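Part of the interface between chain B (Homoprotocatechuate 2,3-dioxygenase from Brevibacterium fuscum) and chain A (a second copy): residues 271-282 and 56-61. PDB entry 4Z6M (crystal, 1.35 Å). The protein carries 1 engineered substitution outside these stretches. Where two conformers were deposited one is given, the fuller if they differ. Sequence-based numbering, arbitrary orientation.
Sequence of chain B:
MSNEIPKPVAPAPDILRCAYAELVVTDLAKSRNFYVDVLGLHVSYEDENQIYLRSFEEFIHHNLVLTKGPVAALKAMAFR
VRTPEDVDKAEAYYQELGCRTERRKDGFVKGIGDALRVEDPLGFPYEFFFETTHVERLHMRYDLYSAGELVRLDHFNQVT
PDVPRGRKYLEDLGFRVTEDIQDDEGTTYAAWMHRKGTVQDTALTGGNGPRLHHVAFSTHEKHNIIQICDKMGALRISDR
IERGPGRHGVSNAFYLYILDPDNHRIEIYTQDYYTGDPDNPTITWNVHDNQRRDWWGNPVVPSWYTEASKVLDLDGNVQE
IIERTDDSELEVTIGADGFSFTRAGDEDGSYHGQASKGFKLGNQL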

# COMPACT_ATOMS: atom_id res chain seq x y z
N GLN B 271 1.03 5.30 -11.66
CA GLN B 271 -0.09 4.39 -12.01
C GLN B 271 -1.04 4.95 -13.05
O GLN B 271 -2.26 4.78 -12.97
CB GLN B 271 -0.79 3.86 -10.76
CG GLN B 271 0.13 2.93 -9.99
CD GLN B 271 -0.33 2.63 -8.58
OE1 GLN B 271 -1.52 2.64 -8.25
NE2 GLN B 271 0.62 2.40 -7.73
N ASP B 272 -0.46 5.56 -14.09
CA ASP B 272 -1.19 5.77 -15.32
C ASP B 272 -1.23 4.46 -16.12
O ASP B 272 -0.86 3.40 -15.59
CB ASP B 272 -0.62 6.96 -16.13
CG ASP B 272 0.77 6.74 -16.66
OD1 ASP B 272 1.44 5.75 -16.29
OD2 ASP B 272 1.18 7.60 -17.48
N TYR B 273 -1.67 4.52 -17.38
CA TYR B 273 -2.05 3.33 -18.13
C TYR B 273 -1.20 3.23 -19.41
O TYR B 273 -0.50 4.18 -19.80
CB TYR B 273 -3.57 3.34 -18.41
CG TYR B 273 -4.04 4.57 -19.11
CD1 TYR B 273 -3.97 4.68 -20.49
CD2 TYR B 273 -4.50 5.69 -18.40
CE1 TYR B 273 -4.37 5.83 -21.14
CE2 TYR B 273 -4.91 6.83 -19.06
CZ TYR B 273 -4.82 6.92 -20.42
OH TYR B 273 -5.17 8.07 -21.09
N TYR B 274 -1.30 2.07 -20.05
CA TYR B 274 -0.55 1.77 -21.26
C TYR B 274 -1.17 2.40 -22.49
O TYR B 274 -2.37 2.24 -22.75
CB TYR B 274 -0.47 0.24 -21.44
CG TYR B 274 -0.02 -0.22 -22.82
CD1 TYR B 274 1.32 -0.28 -23.15
CD2 TYR B 274 -0.95 -0.60 -23.78
CE1 TYR B 274 1.72 -0.72 -24.40
CE2 TYR B 274 -0.56 -1.03 -25.03
CZ TYR B 274 0.78 -1.08 -25.34
OH TYR B 274 1.16 -1.49 -26.61
N THR B 275 -0.34 3.04 -23.30
CA THR B 275 -0.78 3.78 -24.48
C THR B 275 -0.08 3.35 -25.76
O THR B 275 -0.20 4.02 -26.78
CB THR B 275 -0.47 5.27 -24.29
OG1 THR B 275 0.94 5.37 -24.15
CG2 THR B 275 -1.19 5.80 -23.08
N GLY B 276 0.69 2.28 -25.70
CA GLY B 276 1.59 1.92 -26.79
C GLY B 276 0.95 1.45 -28.08
O GLY B 276 1.62 1.41 -29.12
N ASP B 277 -0.31 1.07 -28.06
CA ASP B 277 -0.98 0.69 -29.31
C ASP B 277 -1.27 1.94 -30.14
O ASP B 277 -1.64 2.98 -29.60
CB ASP B 277 -2.27 -0.06 -29.04
CG ASP B 277 -2.07 -1.50 -28.55
OD1 ASP B 277 -0.95 -1.93 -28.20
OD2 ASP B 277 -3.09 -2.21 -28.53
N PRO B 278 -1.12 1.87 -31.47
CA PRO B 278 -1.16 3.09 -32.29
C PRO B 278 -2.55 3.70 -32.41
O PRO B 278 -2.66 4.86 -32.76
CB PRO B 278 -0.65 2.61 -33.66
CG PRO B 278 -0.89 1.14 -33.67
CD PRO B 278 -0.71 0.68 -32.25
N ASP B 279 -3.58 2.91 -32.12
CA ASP B 279 -4.96 3.39 -32.09
C ASP B 279 -5.46 3.57 -30.66
O ASP B 279 -6.67 3.55 -30.42
CB ASP B 279 -5.87 2.44 -32.88
CG ASP B 279 -5.96 1.06 -32.27
OD1 ASP B 279 -5.13 0.74 -31.39
OD2 ASP B 279 -6.83 0.27 -32.71
N ASN B 280 -4.54 3.70 -29.72
CA ASN B 280 -4.91 4.02 -28.36
C ASN B 280 -6.01 5.09 -28.35
O ASN B 280 -5.85 6.14 -28.97
CB ASN B 280 -3.70 4.57 -27.61
CG ASN B 280 -4.00 4.83 -26.17
OD1 ASN B 280 -4.17 3.90 -25.37
ND2 ASN B 280 -4.08 6.11 -25.81
N PRO B 281 -7.12 4.86 -27.64
CA PRO B 281 -8.21 5.82 -27.70
C PRO B 281 -7.86 7.15 -27.05
O PRO B 281 -7.43 7.17 -25.91
CB PRO B 281 -9.30 5.14 -26.87
CG PRO B 281 -9.01 3.69 -26.95
CD PRO B 281 -7.53 3.61 -26.96
N THR B 282 -8.06 8.24 -27.78
CA THR B 282 -7.78 9.58 -27.27
C THR B 282 -8.98 10.11 -26.47
O THR B 282 -10.08 10.16 -27.00
CB THR B 282 -7.47 10.55 -28.43
OG1 THR B 282 -6.39 10.01 -29.20
CG2 THR B 282 -7.10 11.95 -27.90
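Chain A (56-61) FEEFIH

Residues 56-61 of chain A lie against residues 271-282 of chain B; neither stretch contains a regular helix or strand, and 325 Å² is buried between them. The two run in the same general sense: E57(A) sits nearest Y273(B), CA to CA 6.8 Å, and F59(A) nearest P281(B), CA to CA 7.8 Å. No direct hydrogen bond crosses the contact. F56(A) is out of reach of this chain B stretch. E57(A), phi/psi -101/5, has its CA-to-CB bond toward the chain B stretch; chi1 is m and chi2 t, and the carboxylate lies beside the backbone of residues 271-274, with OE1 3.7 Å from CB of Y273(B). Three waters bridge E57(A) to chain B. Water 1 donates to E57(A) OE2 and to Q271(B) O, both at 2.8 Å; water 3 donates to E57(A) OE2 at 2.9 Å and to D272(B) O at 2.6 Å; water 2 donates to E57(A) OE1 at 2.8 Å and accepts from Y274(B) N at 2.9 Å. The carboxylate is thus linked through water to two carbonyls and one amide of chain B. E58(A) turns its CB away and folds its carboxylate back on its own chain, OE2 accepting from F59(A) N at 2.9 Å and I60(A) N at 3.1 Å. F59(A), chi1 74° (p), gives the largest buried area, 116 Å². CD of P281(B) stands over one face of its ring, 3.5 Å from the centroid and 12° off the normal, a CH-pi contact. OD1 of D279(B) lies at the ring edge, 3.7 Å from CZ of F59(A), and D277(B) OD2 is also 3.7 Å from that CZ. These partners belong to or follow the type I turn D277(B)-N280(B), closed by N280(B) N to D277(B) O at 3.0 Å. I60(A) adds only CG2, 4.1 Å from D277(B) OD2, and H61(A) is out of reach of the stretch.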

# COMPACT_ATOMS: atom_id res chain seq x y z
N PHE A 56 -8.77 -4.60 -16.25
CA PHE A 56 -9.37 -3.30 -15.87
C PHE A 56 -9.01 -2.19 -16.85
O PHE A 56 -9.82 -1.31 -17.08
CB PHE A 56 -8.88 -2.94 -14.48
CG PHE A 56 -9.65 -1.84 -13.78
CD1 PHE A 56 -11.00 -1.99 -13.49
CD2 PHE A 56 -9.00 -0.69 -13.33
CE1 PHE A 56 -11.69 -1.00 -12.81
CE2 PHE A 56 -9.69 0.27 -12.62
CZ PHE A 56 -11.02 0.11 -12.37
N GLU A 57 -7.77 -2.18 -17.35
CA GLU A 57 -7.31 -1.05 -18.17
C GLU A 57 -7.32 -1.31 -19.68
O GLU A 57 -6.86 -0.48 -20.45
CB GLU A 57 -5.91 -0.61 -17.71
CG GLU A 57 -5.89 -0.10 -16.30
CD GLU A 57 -4.54 0.47 -15.87
OE1 GLU A 57 -3.53 0.17 -16.55
OE2 GLU A 57 -4.55 1.19 -14.83
N GLU A 58 -7.83 -2.46 -20.09
CA GLU A 58 -7.78 -2.82 -21.51
C GLU A 58 -8.85 -2.12 -22.34
O GLU A 58 -9.96 -1.92 -21.87
CB GLU A 58 -7.94 -4.33 -21.65
CG GLU A 58 -7.69 -4.83 -23.07
CD GLU A 58 -6.33 -4.39 -23.58
OE1 GLU A 58 -5.32 -5.07 -23.22
OE2 GLU A 58 -6.24 -3.37 -24.32
N PHE A 59 -8.51 -1.76 -23.57
CA PHE A 59 -9.49 -1.21 -24.52
C PHE A 59 -9.75 -2.14 -25.71
O PHE A 59 -10.76 -1.99 -26.39
CB PHE A 59 -9.10 0.19 -25.04
CG PHE A 59 -7.98 0.17 -26.03
CD1 PHE A 59 -6.66 0.13 -25.60
CD2 PHE A 59 -8.23 0.16 -27.38
CE1 PHE A 59 -5.63 0.06 -26.52
CE2 PHE A 59 -7.18 0.12 -28.30
CZ PHE A 59 -5.90 0.05 -27.86
N ILE A 60 -8.85 -3.08 -26.00
CA ILE A 60 -9.14 -4.08 -27.04
C ILE A 60 -10.14 -5.07 -26.48
O ILE A 60 -10.44 -5.07 -25.28
CB ILE A 60 -7.87 -4.80 -27.59
CG1 ILE A 60 -7.26 -5.79 -26.59
CG2 ILE A 60 -6.85 -3.78 -28.09
CD1 ILE A 60 -6.25 -6.73 -27.24
N HIS A 61 -10.71 -5.90 -27.35
CA HIS A 61 -11.92 -6.61 -26.96
C HIS A 61 -11.72 -7.55 -25.77
O HIS A 61 -12.59 -7.69 -24.93
CB HIS A 61 -12.44 -7.39 -28.15
CG HIS A 61 -13.74 -8.08 -27.90
ND1 HIS A 61 -13.81 -9.42 -27.57
CD2 HIS A 61 -15.01 -7.65 -28.00
CE1 HIS A 61 -15.07 -9.78 -27.47
NE2 HIS A 61 -15.83 -8.73 -27.71
O HOH W 1 -4.20 3.97 -14.89
O HOH W 2 -3.08 -0.10 -19.31
O HOH W 3 -1.68 1.29 -14.25